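Probable branched-chain amino acid ABC transporter, amino acid binding protein (Thermus thermophilus, PDB 3LKB) probably binds branched-chain amino acids such as valine, which it holds in this structure, for uptake by an ABC transporter. Local coordinates at residues A144-V150 against L172-Q178; E128-L133 against G355-L359. The protein carries 2 engineered substitutions. One frame throughout, in Å; residues are numbered along the deposited sequence.

Contact 1: A144-V150 against L172-Q178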
# COMPACT_ATOMS: atom_id res chain seq x y z
N ALA A 144 -20.59 31.90 8.64
CA ALA A 144 -19.19 31.49 8.43
C ALA A 144 -18.87 31.17 6.98
O ALA A 144 -19.66 30.56 6.28
CB ALA A 144 -18.82 30.32 9.30
N LYS A 145 -17.70 31.59 6.52
CA LYS A 145 -17.29 31.24 5.20
C LYS A 145 -16.57 29.91 5.24
O LYS A 145 -15.64 29.73 5.99
CB LYS A 145 -16.34 32.29 4.63
CG LYS A 145 -16.87 33.76 4.61
CD LYS A 145 -16.77 34.25 3.19
CE LYS A 145 -16.14 35.60 3.06
NZ LYS A 145 -17.17 36.66 2.82
N VAL A 146 -17.00 28.98 4.40
CA VAL A 146 -16.43 27.64 4.39
C VAL A 146 -16.02 27.22 2.98
O VAL A 146 -16.65 27.60 1.99
CB VAL A 146 -17.37 26.61 5.11
CG1 VAL A 146 -18.66 27.20 5.50
CG2 VAL A 146 -17.56 25.25 4.37
N ALA A 147 -14.95 26.44 2.91
CA ALA A 147 -14.48 25.93 1.65
C ALA A 147 -14.53 24.41 1.76
O ALA A 147 -14.29 23.83 2.83
CB ALA A 147 -13.09 26.39 1.42
N LEU A 148 -14.85 23.75 0.66
CA LEU A 148 -14.79 22.32 0.63
C LEU A 148 -13.58 21.93 -0.18
O LEU A 148 -13.32 22.50 -1.24
CB LEU A 148 -16.07 21.74 0.00
CG LEU A 148 -17.45 22.10 0.60
CD1 LEU A 148 -18.57 21.28 -0.10
CD2 LEU A 148 -17.54 21.95 2.12
N VAL A 149 -12.83 20.94 0.33
CA VAL A 149 -11.74 20.30 -0.40
C VAL A 149 -11.94 18.77 -0.45
O VAL A 149 -12.04 18.12 0.57
CB VAL A 149 -10.34 20.64 0.23
CG1 VAL A 149 -9.24 19.76 -0.35
CG2 VAL A 149 -10.01 22.07 -0.01
N VAL A 150 -11.85 18.21 -1.64
CA VAL A 150 -12.50 16.99 -1.98
C VAL A 150 -11.62 16.18 -2.92
O VAL A 150 -10.87 16.72 -3.75
CB VAL A 150 -13.79 17.40 -2.63
CG1 VAL A 150 -14.00 16.83 -3.99
CG2 VAL A 150 -14.92 17.23 -1.70
N LEU A 172 -24.68 29.61 5.86
CA LEU A 172 -23.23 29.61 5.69
C LEU A 172 -22.91 29.88 4.24
O LEU A 172 -23.72 29.67 3.36
CB LEU A 172 -22.62 28.27 6.07
CG LEU A 172 -22.93 27.69 7.45
CD1 LEU A 172 -22.23 26.35 7.62
CD2 LEU A 172 -22.57 28.62 8.61
N GLN A 173 -21.71 30.34 3.95
CA GLN A 173 -21.41 30.39 2.54
C GLN A 173 -20.25 29.51 2.12
O GLN A 173 -19.14 29.58 2.64
CB GLN A 173 -21.30 31.81 2.06
CG GLN A 173 -20.13 32.57 2.51
CD GLN A 173 -20.14 33.95 1.87
OE1 GLN A 173 -19.50 34.19 0.83
NE2 GLN A 173 -20.93 34.85 2.45
N ILE A 174 -20.56 28.61 1.20
CA ILE A 174 -19.54 27.82 0.58
C ILE A 174 -18.92 28.70 -0.47
O ILE A 174 -19.60 29.02 -1.44
CB ILE A 174 -20.17 26.62 -0.15
CG1 ILE A 174 -20.96 25.76 0.84
CG2 ILE A 174 -19.09 25.82 -0.94
CD1 ILE A 174 -20.14 24.81 1.66
N VAL A 175 -17.67 29.08 -0.30
CA VAL A 175 -17.08 30.05 -1.22
C VAL A 175 -16.23 29.40 -2.35
O VAL A 175 -16.03 29.99 -3.43
CB VAL A 175 -16.27 31.15 -0.49
CG1 VAL A 175 -16.42 31.02 1.00
CG2 VAL A 175 -14.81 31.06 -0.83
N ASP A 176 -15.74 28.18 -2.10
CA ASP A 176 -15.05 27.45 -3.13
C ASP A 176 -15.23 25.99 -2.87
O ASP A 176 -15.49 25.59 -1.72
CB ASP A 176 -13.56 27.79 -3.13
CG ASP A 176 -12.94 27.72 -4.52
OD1 ASP A 176 -13.63 27.21 -5.44
OD2 ASP A 176 -11.76 28.17 -4.69
N VAL A 177 -15.15 25.21 -3.94
CA VAL A 177 -14.87 23.80 -3.86
C VAL A 177 -13.80 23.36 -4.85
O VAL A 177 -13.88 23.57 -6.08
CB VAL A 177 -16.16 22.89 -3.77
CG1 VAL A 177 -17.44 23.67 -3.89
CG2 VAL A 177 -16.12 21.66 -4.68
N GLN A 178 -12.76 22.79 -4.25
CA GLN A 178 -11.57 22.36 -4.91
C GLN A 178 -11.37 20.86 -4.76
O GLN A 178 -11.58 20.28 -3.69
CB GLN A 178 -10.36 23.01 -4.23
CG GLN A 178 -10.12 24.48 -4.52
CD GLN A 178 -9.76 24.75 -5.96
OE1 GLN A 178 -8.88 24.10 -6.52
NE2 GLN A 178 -10.45 25.70 -6.56

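Contact 2: E128-L133 against G355-L359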
# COMPACT_ATOMS: atom_id res chain seq x y z
N GLU A 128 -24.42 12.91 5.55
CA GLU A 128 -24.80 13.19 6.93
C GLU A 128 -23.60 13.74 7.72
O GLU A 128 -23.74 14.71 8.46
CB GLU A 128 -25.36 11.93 7.63
CG GLU A 128 -25.97 12.19 8.99
CD GLU A 128 -27.06 11.21 9.41
OE1 GLU A 128 -27.25 10.10 8.81
OE2 GLU A 128 -27.78 11.57 10.36
N GLN A 129 -22.46 13.09 7.56
CA GLN A 129 -21.18 13.49 8.16
C GLN A 129 -20.88 14.93 7.83
O GLN A 129 -20.66 15.73 8.73
CB GLN A 129 -20.03 12.54 7.65
CG GLN A 129 -20.16 11.13 8.21
CD GLN A 129 -19.31 10.11 7.52
OE1 GLN A 129 -18.33 10.42 6.84
NE2 GLN A 129 -19.70 8.88 7.65
N VAL A 130 -20.88 15.28 6.56
CA VAL A 130 -20.57 16.61 6.14
C VAL A 130 -21.58 17.66 6.64
O VAL A 130 -21.17 18.66 7.12
CB VAL A 130 -20.30 16.72 4.61
CG1 VAL A 130 -20.39 18.07 4.17
CG2 VAL A 130 -19.05 16.20 4.25
N VAL A 131 -22.86 17.37 6.54
CA VAL A 131 -23.91 18.17 7.11
C VAL A 131 -23.80 18.28 8.65
O VAL A 131 -24.04 19.29 9.20
CB VAL A 131 -25.32 17.68 6.67
CG1 VAL A 131 -26.38 18.38 7.32
CG2 VAL A 131 -25.47 17.71 5.24
N ALA A 132 -23.40 17.22 9.31
CA ALA A 132 -23.21 17.28 10.72
C ALA A 132 -22.10 18.26 11.09
O ALA A 132 -22.27 19.05 11.97
CB ALA A 132 -22.99 15.92 11.33
N LEU A 133 -21.00 18.18 10.39
CA LEU A 133 -19.93 19.16 10.50
C LEU A 133 -20.36 20.63 10.21
O LEU A 133 -19.92 21.56 10.90
CB LEU A 133 -18.78 18.78 9.53
CG LEU A 133 -18.03 17.51 9.89
CD1 LEU A 133 -17.19 17.08 8.76
CD2 LEU A 133 -17.20 17.65 11.21
N GLY A 355 -26.04 6.60 13.99
CA GLY A 355 -25.40 7.67 14.76
C GLY A 355 -23.94 7.90 14.40
O GLY A 355 -23.23 7.01 13.86
N LEU A 356 -23.49 9.13 14.67
CA LEU A 356 -22.11 9.52 14.47
C LEU A 356 -21.79 10.51 15.58
O LEU A 356 -22.70 10.92 16.31
CB LEU A 356 -21.88 10.13 13.06
CG LEU A 356 -22.81 11.25 12.57
CD1 LEU A 356 -22.66 12.47 13.38
CD2 LEU A 356 -22.50 11.57 11.14
N ARG A 357 -20.50 10.83 15.74
CA ARG A 357 -20.09 11.90 16.62
C ARG A 357 -19.09 12.78 15.89
O ARG A 357 -18.58 12.41 14.82
CB ARG A 357 -19.39 11.34 17.90
CG ARG A 357 -20.11 10.23 18.67
CD ARG A 357 -19.25 9.76 19.81
NE ARG A 357 -18.21 8.82 19.36
CZ ARG A 357 -17.33 8.22 20.17
NH1 ARG A 357 -17.37 8.46 21.49
NH2 ARG A 357 -16.41 7.39 19.65
N ILE A 358 -18.85 13.97 16.44
CA ILE A 358 -17.72 14.76 16.05
C ILE A 358 -16.62 14.57 17.10
O ILE A 358 -16.87 14.65 18.32
CB ILE A 358 -18.09 16.26 15.94
CG1 ILE A 358 -19.37 16.48 15.09
CG2 ILE A 358 -16.92 17.16 15.53
CD1 ILE A 358 -19.32 15.97 13.77
N LEU A 359 -15.41 14.29 16.64
CA LEU A 359 -14.27 14.17 17.55
C LEU A 359 -13.26 15.27 17.21
O LEU A 359 -13.21 15.72 16.07
CB LEU A 359 -13.63 12.78 17.48
CG LEU A 359 -14.68 11.64 17.68
CD1 LEU A 359 -15.31 11.07 16.43
CD2 LEU A 359 -14.18 10.49 18.50

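Contact 1: A144-V150 against L172-Q178
Segments 144-150 and 172-178 run side by side as parallel neighbours, joined by six backbone hydrogen bonds. Val146 takes part twice: its N donates almost straight (177°) to Gln173 O at 2.8 Å, and its O accepts Val175 N at 2.9 Å. Past this point the pairing slips by one residue. Leu148 N bonds to Asp176 O at 3.1 Å, so Val175, whose psi of -24° is not that of an extended strand, is an extra residue: a beta bulge. The axes of the short strand segments are turned 42° to each other.

On one face, branched apolar side chains interlock. Ile174 keeps CG1 beside its backbone N, and its CD1 reaches over to meet Val146 CG2 at 3.8 Å and Leu148 CD2 at 3.9 Å. Farther along, the CB atoms of Leu148 and Val177 abut. Helix 160-170 packs here through Ala163 and Ala167, and Leu134 of helix 126-140 meets Val146.

The other face is mixed. Phe194 of helix 188-196 rests on Ala147 and Val149, while Lys145 and Gln173 point the same way alongside each other. Lys145 CD lies 3.6 Å from Gln173 CD, methylene against amide, and Lys145 CB touches Val175 CG1 at 3.8 Å. With an alanine here CB could still meet Val175, but the Gln173 amide would probably lose its flanking chain and be freer to turn. Gln178 NE2 makes a weak bond to Asp176 OD2.

The parallel pair, linked by helical chain, forms a beta-alpha-beta crossover at a sheet edge. Branched side chains suit the face of Val146, Leu148, Ile174 and Val177, beneath helices 160-170 and 126-140, and the long polar Lys145 and Gln173 suit the more exposed end of the opposite face.

Contact 2: E128-L133 against G355-L359
Helix 126-140 packs across strand 357-362 in a helix-on-sheet layer of the mixed sheet, Leu356 and Ile358 meeting one side of Glu128 to Leu133. The contact is wholly aliphatic. Leu356, just ahead of the strand, holds CG between its backbone N and carbonyl carbon (chi1 51°), which turns its fork to the helix: CD2 sits 3.8 Å from Gln129 CG and 4.1 Å from Glu128 CG, while CD1 meets Ala132 CB at 4.0 Å, one turn on. Two residues along the strand, Ile358 brings CD1 against Leu133 CD2 at 3.7 Å, with Ala132 CB more distant. Alanine suits its place, since a single methyl faces both branched chains and lets the helix come near.

The polar ends of the helix residues are engaged elsewhere. Glu128 OE2 accepts from Ser375 N and forms a salt bridge with Arg379, whereas the Gln129 amide accepts from His231 N through OE1 and bonds to Thr124 OG1 through NE2. Glu128 and Gln129 thus serve two purposes: their methylenes pack on leucine, while Glu128 OE2 and both ends of the Gln129 amide are bonded to partners outside the contact.

In the fold
Both contacts belong to one lobe of a periplasmic binding protein and reach the same mixed sheet. Contact 1 pairs one of its two outermost strands, 173-179, with 145-150, and contact 2 lies at strand 357-362, near the other end of the strand order. Their centres lie about 17 Å apart, and their nearest atoms about 5 Å, without touching. Helix 126-140 spans the interval, since it supplies the 128-133 segment and then runs on to pack against residues of contact 1. Along the chain the order is 128-133, 144-150, 172-178, 355-359, so a strand from late in the sequence packs on a helix from much earlier in it. The helix also begins with Tyr126, a residue of the valine pocket.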